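Local coordinates for phosphate binding protein (Planctomyces limnophilus, PDB 4JWO) that probably binds phosphate as the PstS-family binding protein of a system that transports phosphate across the cytoplasmic membrane, at residues A[72-77]-A[319-324]; A[131-136]-A[290-295]; A[145-150]-A[229-234]. All coordinates share one frame; numbering follows the deposited sequence.

Contact 1. Residues A[72-77]-A[319-324]; sequences FPISQA and VKYIKV. With SO4 (sulfate ion), chain D.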
loop_
_atom_site.group_PDB
_atom_site.type_symbol
_atom_site.label_atom_id
_atom_site.label_comp_id
_atom_site.label_asym_id
_atom_site.label_seq_id
_atom_site.Cartn_x
_atom_site.Cartn_y
_atom_site.Cartn_z
ATOM N N PHE A 72 5.051 -5.600 -3.854
ATOM C CA PHE A 72 5.129 -6.635 -4.902
ATOM C C PHE A 72 4.754 -6.158 -6.321
ATOM O O PHE A 72 5.501 -6.424 -7.261
ATOM C CB PHE A 72 4.287 -7.870 -4.511
ATOM C CG PHE A 72 4.478 -9.074 -5.408
ATOM C CD1 PHE A 72 5.551 -9.925 -5.229
ATOM C CD2 PHE A 72 3.548 -9.384 -6.385
ATOM C CE1 PHE A 72 5.716 -11.053 -6.034
ATOM C CE2 PHE A 72 3.706 -10.510 -7.193
ATOM C CZ PHE A 72 4.797 -11.339 -7.017
ATOM N N PRO A 73 3.618 -5.440 -6.485
ATOM C CA PRO A 73 3.268 -5.052 -7.861
ATOM C C PRO A 73 4.275 -4.088 -8.477
ATOM O O PRO A 73 4.500 -4.132 -9.688
ATOM C CB PRO A 73 1.900 -4.369 -7.711
ATOM C CG PRO A 73 1.366 -4.850 -6.405
ATOM C CD PRO A 73 2.566 -5.062 -5.527
ATOM N N ILE A 74 4.867 -3.224 -7.658
ATOM C CA ILE A 74 5.923 -2.341 -8.132
ATOM C C ILE A 74 7.154 -3.155 -8.504
ATOM O O ILE A 74 7.674 -3.036 -9.607
ATOM C CB ILE A 74 6.313 -1.303 -7.065
ATOM C CG1 ILE A 74 5.115 -0.417 -6.725
ATOM C CG2 ILE A 74 7.498 -0.464 -7.537
ATOM C CD1 ILE A 74 5.396 0.542 -5.581
ATOM N N SER A 75 7.614 -3.990 -7.578
ATOM C CA SER A 75 8.789 -4.821 -7.820
ATOM C C SER A 75 8.627 -5.712 -9.053
ATOM O O SER A 75 9.564 -5.867 -9.834
ATOM C CB SER A 75 9.113 -5.682 -6.595
ATOM O OG SER A 75 9.459 -4.868 -5.493
ATOM N N GLN A 76 7.442 -6.290 -9.235
ATOM C CA GLN A 76 7.210 -7.166 -10.381
ATOM C C GLN A 76 7.185 -6.383 -11.689
ATOM O O GLN A 76 7.725 -6.835 -12.701
ATOM C CB GLN A 76 5.908 -7.956 -10.218
ATOM C CG GLN A 76 5.658 -8.953 -11.331
ATOM C CD GLN A 76 6.793 -9.952 -11.484
ATOM O OE1 GLN A 76 6.913 -10.893 -10.697
ATOM N NE2 GLN A 76 7.634 -9.747 -12.497
ATOM N N ALA A 77 6.558 -5.210 -11.664
ATOM C CA ALA A 77 6.436 -4.387 -12.864
ATOM C C ALA A 77 7.773 -3.788 -13.268
ATOM O O ALA A 77 8.130 -3.768 -14.451
ATOM C CB ALA A 77 5.410 -3.287 -12.652
ATOM N N VAL A 319 0.673 0.856 -12.036
ATOM C CA VAL A 319 0.100 -0.170 -11.168
ATOM C C VAL A 319 -0.834 0.463 -10.135
ATOM O O VAL A 319 -1.165 -0.153 -9.124
ATOM C CB VAL A 319 1.176 -1.033 -10.479
ATOM C CG1 VAL A 319 2.014 -1.778 -11.528
ATOM C CG2 VAL A 319 2.056 -0.168 -9.580
ATOM N N LYS A 320 -1.225 1.710 -10.407
ATOM C CA LYS A 320 -2.322 2.405 -9.717
ATOM C C LYS A 320 -1.940 3.026 -8.374
ATOM O O LYS A 320 -2.815 3.345 -7.559
ATOM C CB LYS A 320 -3.563 1.511 -9.576
ATOM C CG LYS A 320 -4.090 0.938 -10.898
ATOM C CD LYS A 320 -4.691 2.003 -11.794
ATOM C CE LYS A 320 -5.468 1.352 -12.929
ATOM N NZ LYS A 320 -6.218 2.351 -13.744
ATOM N N TYR A 321 -0.644 3.218 -8.155
ATOM C CA TYR A 321 -0.174 3.921 -6.972
ATOM C C TYR A 321 0.063 5.392 -7.291
ATOM O O TYR A 321 -0.090 5.826 -8.434
ATOM C CB TYR A 321 1.112 3.280 -6.424
ATOM C CG TYR A 321 0.910 1.937 -5.738
ATOM C CD1 TYR A 321 -0.179 1.710 -4.910
ATOM C CD2 TYR A 321 1.819 0.904 -5.912
ATOM C CE1 TYR A 321 -0.359 0.471 -4.277
ATOM C CE2 TYR A 321 1.647 -0.327 -5.283
ATOM C CZ TYR A 321 0.559 -0.531 -4.463
ATOM O OH TYR A 321 0.392 -1.753 -3.850
ATOM N N ILE A 322 0.427 6.152 -6.267
ATOM C CA ILE A 322 0.684 7.583 -6.392
ATOM C C ILE A 322 2.201 7.797 -6.410
ATOM O O ILE A 322 2.919 7.264 -5.562
ATOM C CB ILE A 322 0.044 8.338 -5.198
ATOM C CG1 ILE A 322 -1.488 8.218 -5.270
ATOM C CG2 ILE A 322 0.499 9.782 -5.181
ATOM C CD1 ILE A 322 -2.211 8.540 -3.972
ATOM N N LYS A 323 2.702 8.549 -7.386
ATOM C CA LYS A 323 4.148 8.742 -7.464
ATOM C C LYS A 323 4.576 9.695 -6.355
ATOM O O LYS A 323 3.779 10.520 -5.894
ATOM C CB LYS A 323 4.584 9.241 -8.849
ATOM C CG LYS A 323 4.152 10.649 -9.176
ATOM C CD LYS A 323 4.710 11.083 -10.520
ATOM C CE LYS A 323 4.280 12.505 -10.856
ATOM N NZ LYS A 323 4.938 12.970 -12.111
ATOM N N VAL A 324 5.821 9.565 -5.906
ATOM C CA VAL A 324 6.303 10.400 -4.805
ATOM C C VAL A 324 6.434 11.870 -5.223
ATOM O O VAL A 324 6.685 12.179 -6.395
ATOM C CB VAL A 324 7.668 9.904 -4.266
ATOM C CG1 VAL A 324 7.537 8.497 -3.672
ATOM C CG2 VAL A 324 8.718 9.941 -5.361
HETATM S S SO4 D . -8.073 -0.579 -15.352
HETATM O O1 SO4 D . -8.534 -0.815 -16.725
HETATM O O2 SO4 D . -8.053 0.858 -15.091
HETATM O O3 SO4 D . -8.990 -1.204 -14.392
HETATM O O4 SO4 D . -6.731 -1.152 -15.226
#

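Contact 2. Residues A[131-136]-A[290-295]; sequences GIDYVE and TTKAKL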
loop_
_atom_site.group_PDB
_atom_site.type_symbol
_atom_site.label_atom_id
_atom_site.label_comp_id
_atom_site.label_asym_id
_atom_site.label_seq_id
_atom_site.Cartn_x
_atom_site.Cartn_y
_atom_site.Cartn_z
ATOM N N GLY A 131 26.291 -6.022 10.847
ATOM C CA GLY A 131 27.098 -5.248 9.926
ATOM C C GLY A 131 26.338 -4.846 8.677
ATOM O O GLY A 131 26.938 -4.428 7.688
ATOM N N ILE A 132 25.014 -4.968 8.721
ATOM C CA ILE A 132 24.179 -4.651 7.567
ATOM C C ILE A 132 23.886 -3.152 7.529
ATOM O O ILE A 132 23.246 -2.608 8.430
ATOM C CB ILE A 132 22.856 -5.456 7.583
ATOM C CG1 ILE A 132 23.141 -6.961 7.609
ATOM C CG2 ILE A 132 22.001 -5.116 6.375
ATOM C CD1 ILE A 132 21.882 -7.813 7.610
ATOM N N ASP A 133 24.365 -2.491 6.482
ATOM C CA ASP A 133 24.192 -1.055 6.326
ATOM C C ASP A 133 23.056 -0.771 5.349
ATOM O O ASP A 133 23.287 -0.550 4.158
ATOM C CB ASP A 133 25.491 -0.443 5.810
ATOM C CG ASP A 133 25.546 1.057 5.988
ATOM O OD1 ASP A 133 24.523 1.661 6.389
ATOM O OD2 ASP A 133 26.622 1.634 5.719
ATOM N N TYR A 134 21.827 -0.773 5.859
ATOM C CA TYR A 134 20.651 -0.651 5.006
ATOM C C TYR A 134 20.508 0.751 4.405
ATOM O O TYR A 134 20.914 1.742 5.010
ATOM C CB TYR A 134 19.386 -1.026 5.791
ATOM C CG TYR A 134 18.916 0.012 6.796
ATOM C CD1 TYR A 134 18.105 1.069 6.405
ATOM C CD2 TYR A 134 19.258 -0.084 8.135
ATOM C CE1 TYR A 134 17.668 2.011 7.310
ATOM C CE2 TYR A 134 18.816 0.858 9.054
ATOM C CZ TYR A 134 18.023 1.901 8.632
ATOM O OH TYR A 134 17.581 2.843 9.533
ATOM N N VAL A 135 19.913 0.828 3.219
ATOM C CA VAL A 135 19.554 2.109 2.621
ATOM C C VAL A 135 18.066 2.089 2.298
ATOM O O VAL A 135 17.567 1.139 1.694
ATOM C CB VAL A 135 20.358 2.401 1.338
ATOM C CG1 VAL A 135 20.119 3.832 0.889
ATOM C CG2 VAL A 135 21.844 2.162 1.573
ATOM N N GLU A 136 17.359 3.139 2.706
ATOM C CA GLU A 136 15.912 3.208 2.553
ATOM C C GLU A 136 15.528 4.097 1.378
ATOM O O GLU A 136 16.014 5.220 1.250
ATOM C CB GLU A 136 15.301 3.761 3.842
ATOM C CG GLU A 136 13.856 4.167 3.760
ATOM C CD GLU A 136 13.372 4.701 5.090
ATOM O OE1 GLU A 136 13.426 3.939 6.081
ATOM O OE2 GLU A 136 12.970 5.886 5.158
ATOM N N THR A 290 17.742 -1.809 0.400
ATOM C CA THR A 290 18.845 -2.691 0.066
ATOM C C THR A 290 20.000 -2.281 0.970
ATOM O O THR A 290 19.778 -1.604 1.968
ATOM C CB THR A 290 19.202 -2.632 -1.434
ATOM O OG1 THR A 290 20.168 -3.647 -1.739
ATOM C CG2 THR A 290 19.755 -1.275 -1.806
ATOM N N THR A 291 21.218 -2.704 0.664
ATOM C CA THR A 291 22.343 -2.353 1.519
ATOM C C THR A 291 23.429 -1.662 0.714
ATOM O O THR A 291 23.452 -1.749 -0.510
ATOM C CB THR A 291 22.920 -3.587 2.247
ATOM O OG1 THR A 291 23.748 -4.338 1.351
ATOM C CG2 THR A 291 21.804 -4.474 2.766
ATOM N N LYS A 292 24.325 -0.971 1.413
ATOM C CA LYS A 292 25.441 -0.288 0.779
ATOM C C LYS A 292 26.345 -1.292 0.070
ATOM O O LYS A 292 26.841 -1.031 -1.027
ATOM C CB LYS A 292 26.224 0.501 1.834
ATOM C CG LYS A 292 27.273 1.449 1.292
ATOM C CD LYS A 292 27.753 2.387 2.400
ATOM C CE LYS A 292 28.984 3.181 1.985
ATOM N NZ LYS A 292 28.693 4.146 0.888
ATOM N N ALA A 293 26.540 -2.453 0.689
ATOM C CA ALA A 293 27.364 -3.497 0.092
ATOM C C ALA A 293 26.761 -4.048 -1.201
ATOM O O ALA A 293 27.476 -4.260 -2.180
ATOM C CB ALA A 293 27.623 -4.618 1.093
ATOM N N LYS A 294 25.450 -4.281 -1.209
ATOM C CA LYS A 294 24.785 -4.804 -2.403
ATOM C C LYS A 294 24.835 -3.802 -3.548
ATOM O O LYS A 294 24.850 -4.184 -4.714
ATOM C CB LYS A 294 23.328 -5.171 -2.110
ATOM C CG LYS A 294 23.122 -6.229 -1.040
ATOM C CD LYS A 294 23.324 -7.630 -1.571
ATOM C CE LYS A 294 22.967 -8.663 -0.512
ATOM N NZ LYS A 294 23.138 -10.049 -1.029
ATOM N N LEU A 295 24.851 -2.518 -3.205
ATOM C CA LEU A 295 24.891 -1.453 -4.204
ATOM C C LEU A 295 26.224 -1.381 -4.958
ATOM O O LEU A 295 26.332 -0.681 -5.967
ATOM C CB LEU A 295 24.536 -0.106 -3.566
ATOM C CG LEU A 295 23.026 0.059 -3.387
ATOM C CD1 LEU A 295 22.694 1.164 -2.402
ATOM C CD2 LEU A 295 22.377 0.338 -4.731
HETATM O O HOH W 1 26.053 -3.145 3.990
#

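Contact 3. Residues A[145-150]-A[229-234]; sequences TVVINP and QGVVDS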
loop_
_atom_site.group_PDB
_atom_site.type_symbol
_atom_site.label_atom_id
_atom_site.label_comp_id
_atom_site.label_asym_id
_atom_site.label_seq_id
_atom_site.Cartn_x
_atom_site.Cartn_y
_atom_site.Cartn_z
ATOM N N THR A 145 -9.370 4.229 -0.522
ATOM C CA THR A 145 -10.590 4.954 -0.194
ATOM C C THR A 145 -11.667 4.006 0.292
ATOM O O THR A 145 -11.857 2.921 -0.258
ATOM C CB THR A 145 -11.153 5.706 -1.394
ATOM O OG1 THR A 145 -11.367 4.779 -2.470
ATOM C CG2 THR A 145 -10.177 6.786 -1.845
ATOM N N VAL A 146 -12.375 4.432 1.325
ATOM C CA VAL A 146 -13.640 3.826 1.708
ATOM C C VAL A 146 -14.734 4.627 1.022
ATOM O O VAL A 146 -14.730 5.862 1.062
ATOM C CB VAL A 146 -13.828 3.892 3.221
ATOM C CG1 VAL A 146 -15.205 3.390 3.614
ATOM C CG2 VAL A 146 -12.730 3.076 3.901
ATOM N N VAL A 147 -15.652 3.933 0.357
ATOM C CA VAL A 147 -16.690 4.608 -0.404
ATOM C C VAL A 147 -18.082 4.176 0.021
ATOM O O VAL A 147 -18.298 3.049 0.453
ATOM C CB VAL A 147 -16.524 4.359 -1.928
ATOM C CG1 VAL A 147 -15.238 4.999 -2.432
ATOM C CG2 VAL A 147 -16.528 2.855 -2.239
ATOM N N ILE A 148 -19.016 5.109 -0.080
ATOM C CA ILE A 148 -20.427 4.836 0.107
ATOM C C ILE A 148 -21.189 5.320 -1.119
ATOM O O ILE A 148 -20.628 5.987 -1.997
ATOM C CB ILE A 148 -20.961 5.484 1.402
ATOM C CG1 ILE A 148 -20.622 6.976 1.439
ATOM C CG2 ILE A 148 -20.371 4.777 2.612
ATOM C CD1 ILE A 148 -21.138 7.720 2.694
ATOM N N ASN A 149 -22.465 4.972 -1.206
ATOM C CA ASN A 149 -23.278 5.427 -2.313
ATOM C C ASN A 149 -23.539 6.910 -2.113
ATOM O O ASN A 149 -23.682 7.352 -0.976
ATOM C CB ASN A 149 -24.593 4.654 -2.319
ATOM C CG ASN A 149 -25.439 4.971 -3.513
ATOM O OD1 ASN A 149 -26.221 5.927 -3.503
ATOM N ND2 ASN A 149 -25.298 4.166 -4.565
ATOM N N PRO A 150 -23.578 7.695 -3.201
ATOM C CA PRO A 150 -23.774 9.135 -2.996
ATOM C C PRO A 150 -25.074 9.485 -2.278
ATOM O O PRO A 150 -25.152 10.571 -1.696
ATOM C CB PRO A 150 -23.776 9.688 -4.426
ATOM C CG PRO A 150 -22.882 8.743 -5.166
ATOM C CD PRO A 150 -23.267 7.386 -4.609
ATOM N N GLN A 229 -19.124 -0.553 -9.406
ATOM C CA GLN A 229 -20.499 -0.713 -9.868
ATOM C C GLN A 229 -21.401 -1.211 -8.741
ATOM O O GLN A 229 -22.561 -0.822 -8.643
ATOM C CB GLN A 229 -20.564 -1.670 -11.070
ATOM C CG GLN A 229 -21.920 -1.726 -11.739
ATOM C CD GLN A 229 -22.293 -0.407 -12.387
ATOM O OE1 GLN A 229 -21.446 0.271 -12.980
ATOM N NE2 GLN A 229 -23.559 -0.031 -12.270
ATOM N N GLY A 230 -20.853 -2.068 -7.883
ATOM C CA GLY A 230 -21.581 -2.568 -6.731
ATOM C C GLY A 230 -22.007 -1.447 -5.806
ATOM O O GLY A 230 -23.158 -1.381 -5.368
ATOM N N VAL A 231 -21.072 -0.552 -5.504
ATOM C CA VAL A 231 -21.381 0.599 -4.669
ATOM C C VAL A 231 -22.383 1.531 -5.345
ATOM O O VAL A 231 -23.315 2.020 -4.703
ATOM C CB VAL A 231 -20.092 1.347 -4.276
ATOM C CG1 VAL A 231 -20.427 2.638 -3.522
ATOM C CG2 VAL A 231 -19.212 0.418 -3.444
ATOM N N VAL A 232 -22.212 1.778 -6.643
ATOM C CA VAL A 232 -23.174 2.572 -7.398
ATOM C C VAL A 232 -24.607 2.018 -7.319
ATOM O O VAL A 232 -25.575 2.773 -7.213
ATOM C CB VAL A 232 -22.748 2.696 -8.889
ATOM C CG1 VAL A 232 -23.805 3.428 -9.708
ATOM C CG2 VAL A 232 -21.393 3.391 -8.993
ATOM N N ASP A 233 -24.724 0.692 -7.330
ATOM C CA ASP A 233 -26.019 0.020 -7.438
ATOM C C ASP A 233 -26.743 -0.208 -6.107
ATOM O O ASP A 233 -27.916 -0.570 -6.098
ATOM C CB ASP A 233 -25.844 -1.337 -8.133
ATOM C CG ASP A 233 -25.666 -1.212 -9.626
ATOM O OD1 ASP A 233 -26.043 -0.165 -10.189
ATOM O OD2 ASP A 233 -25.160 -2.178 -10.237
ATOM N N SER A 234 -26.057 -0.003 -4.990
ATOM C CA SER A 234 -26.658 -0.254 -3.681
ATOM C C SER A 234 -26.595 0.971 -2.782
ATOM O O SER A 234 -25.513 1.427 -2.412
ATOM C CB SER A 234 -25.980 -1.429 -2.978
ATOM O OG SER A 234 -26.509 -1.581 -1.673
#

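Contact 1. Residues A[72-77]-A[319-324]
Tyr321 lies against Ile74 and Pro73, its ring reaching back from the loop 319-324 to the first turn of helix 72-85. Its CB points toward that helix, and with CG anti to the carbonyl carbon (chi1 -73°) the ring starts out on the side of the backbone N. The next atoms out do the touching. CD2 lies 3.6 Å from Ile74 CG1, which sits at the ring edge in the ring plane, and CE2 lies 3.8 Å from that same CG1. Ile74 CD1 comes to 3.6 Å of Tyr321 CD2 from an oblique direction, so two successive carbons of the isoleucine meet the CD2-CE2 part of the ring. At the tip, Tyr321 OH stands 4.1 Å from Pro73 CG, the two side chains crossing at about a right angle; the hydroxyl's polar partner is Thr70 O, just ahead of the helix.

Val319 fills the other end of the contact. Its CG1 is 3.9 Å from Ala77 CB, while CG2 approaches Ile74 CG1 at 4.2 Å. Between Val319 and Tyr321 the chain turns through the Schellman motif that ends helix 310-318, with Lys320 as its C-prime residue (phi 82°). The Lys320 side chain leaves on a different course: NZ donates to O2 of a sulfate, probably from the crystallisation liquor, at 2.7 Å, and Tyr245 OH also binds that ion.

No hydrogen bond joins the two segments. Cohesion between them therefore rests on van der Waals contact among the Pro73, Ile74, Ala77 and Val319 carbons and the Tyr321 ring, while the hydroxyl is satisfied by Thr70 O.

Contact 2. Residues A[131-136]-A[290-295]
Antiparallel pairing of strands 134-148 and 283-291 sets Tyr134 opposite Thr291 as a non-hydrogen-bonded pair and Val135 opposite Thr290 as a hydrogen-bonded one. Val135 N donates to Thr290 O at 2.7 Å, and Thr290 N returns a bond to Val135 O at 3.2 Å. Beyond the bridges, Lys292 N reaches Asp133 O (3.0 Å, N-H...O angle 156°), continuing the ladder into the loop.

At Thr291, OG1 lies between the backbone N and the carbonyl carbon (chi1 79°), where it accepts from Lys294 N at 3.1 Å in an ST motif. CG2 is thereby left to meet Ile132 CG2, 3.7 Å away. An alanine here would probably leave Lys294 N without this acceptor and Ile132 CG2 without its methyl neighbour. Asp133 and Lys292 run side by side; Asp133 OD2 lies 3.6 Å from Lys292 CD, whereas Lys292 NZ bonds to Lys341 O and Ala339 O. Val135 CG2 approaches Leu295 CD1 at 4.2 Å.

Helix 326-340 packs on Val135 and Leu295, helix 98-106 brings Phe105 onto Ile132, Tyr134 and Thr291, and helix 298-308 meets Thr290 and Leu295.

Contact 3. Residues A[145-150]-A[229-234]
Asn149 supplies the polar link between the end of strand 134-148 and the last turn of helix 224-233. Its CG is anti to the backbone N (chi1 -174°), and from there the amide nitrogen ND2 donates to Val231 O at 2.9 Å. The bond is nearly straight, with an N-H...O angle of 172°. ND2 lies in the plane of the Val231 carbonyl, and the acceptor departs from the Asn149 amide plane by 4°, so the donor hydrogen is well aimed. On the other side of the same amide, OD1 accepts from Ala151 N, two residues on, as in an Asx turn. With both ends of the amide engaged, its rotation is fixed. Val231 O also receives a weak bond from Ser234 N (3.4 Å) where the helix runs out.

Apolar contact is carried by Val231, whose CB points toward the strand. CG2 meets Val147 CG2 at 3.8 Å, the two valines crossing obliquely. CG1 turns instead to the backbone of the strand end and sits 3.7 Å from Ile148 C. One valine thus wedges two methyls against successive residues.

A further van der Waals approach is made by Asn149 CB, 3.4 Å from Ser234 O.

Sheet neighbours place the contact: Val147 bonds through its backbone to Gly239 of strand 237-242, and Phe246 of helix 243-247 touches its side chain. Helix 224-233 links strands 219-220 and 237-242, both parallel to strand 189-192, as a beta-alpha-beta crossover; its end packing on strand 134-148 is an instance of the helix-on-sheet layering of the alpha/beta lobes of periplasmic binding proteins.

Overall arrangement
Strand 134-148 ties contacts 2 and 3 together: its beginning pairs with strand 283-291 in contact 2, and its far end meets helix 224-233 in contact 3, the two centres 44 Å apart on opposite sides of the chain's centre. Contact 1 lies between them, its centre about 22 Å from that of contact 2 and 25 Å from that of contact 3, and Ile74 and Tyr321 touch the middle of the same strand at Ala140 and Asp142. None of the three touch directly. This long strand running between two lobes is consistent with the periplasmic binding protein fold, whose ligand typically lies in the cleft between lobes; a bound di(hydroxyethyl)ether, probably from the crystallisation liquor, lies about 6 Å from the Tyr321 side chain.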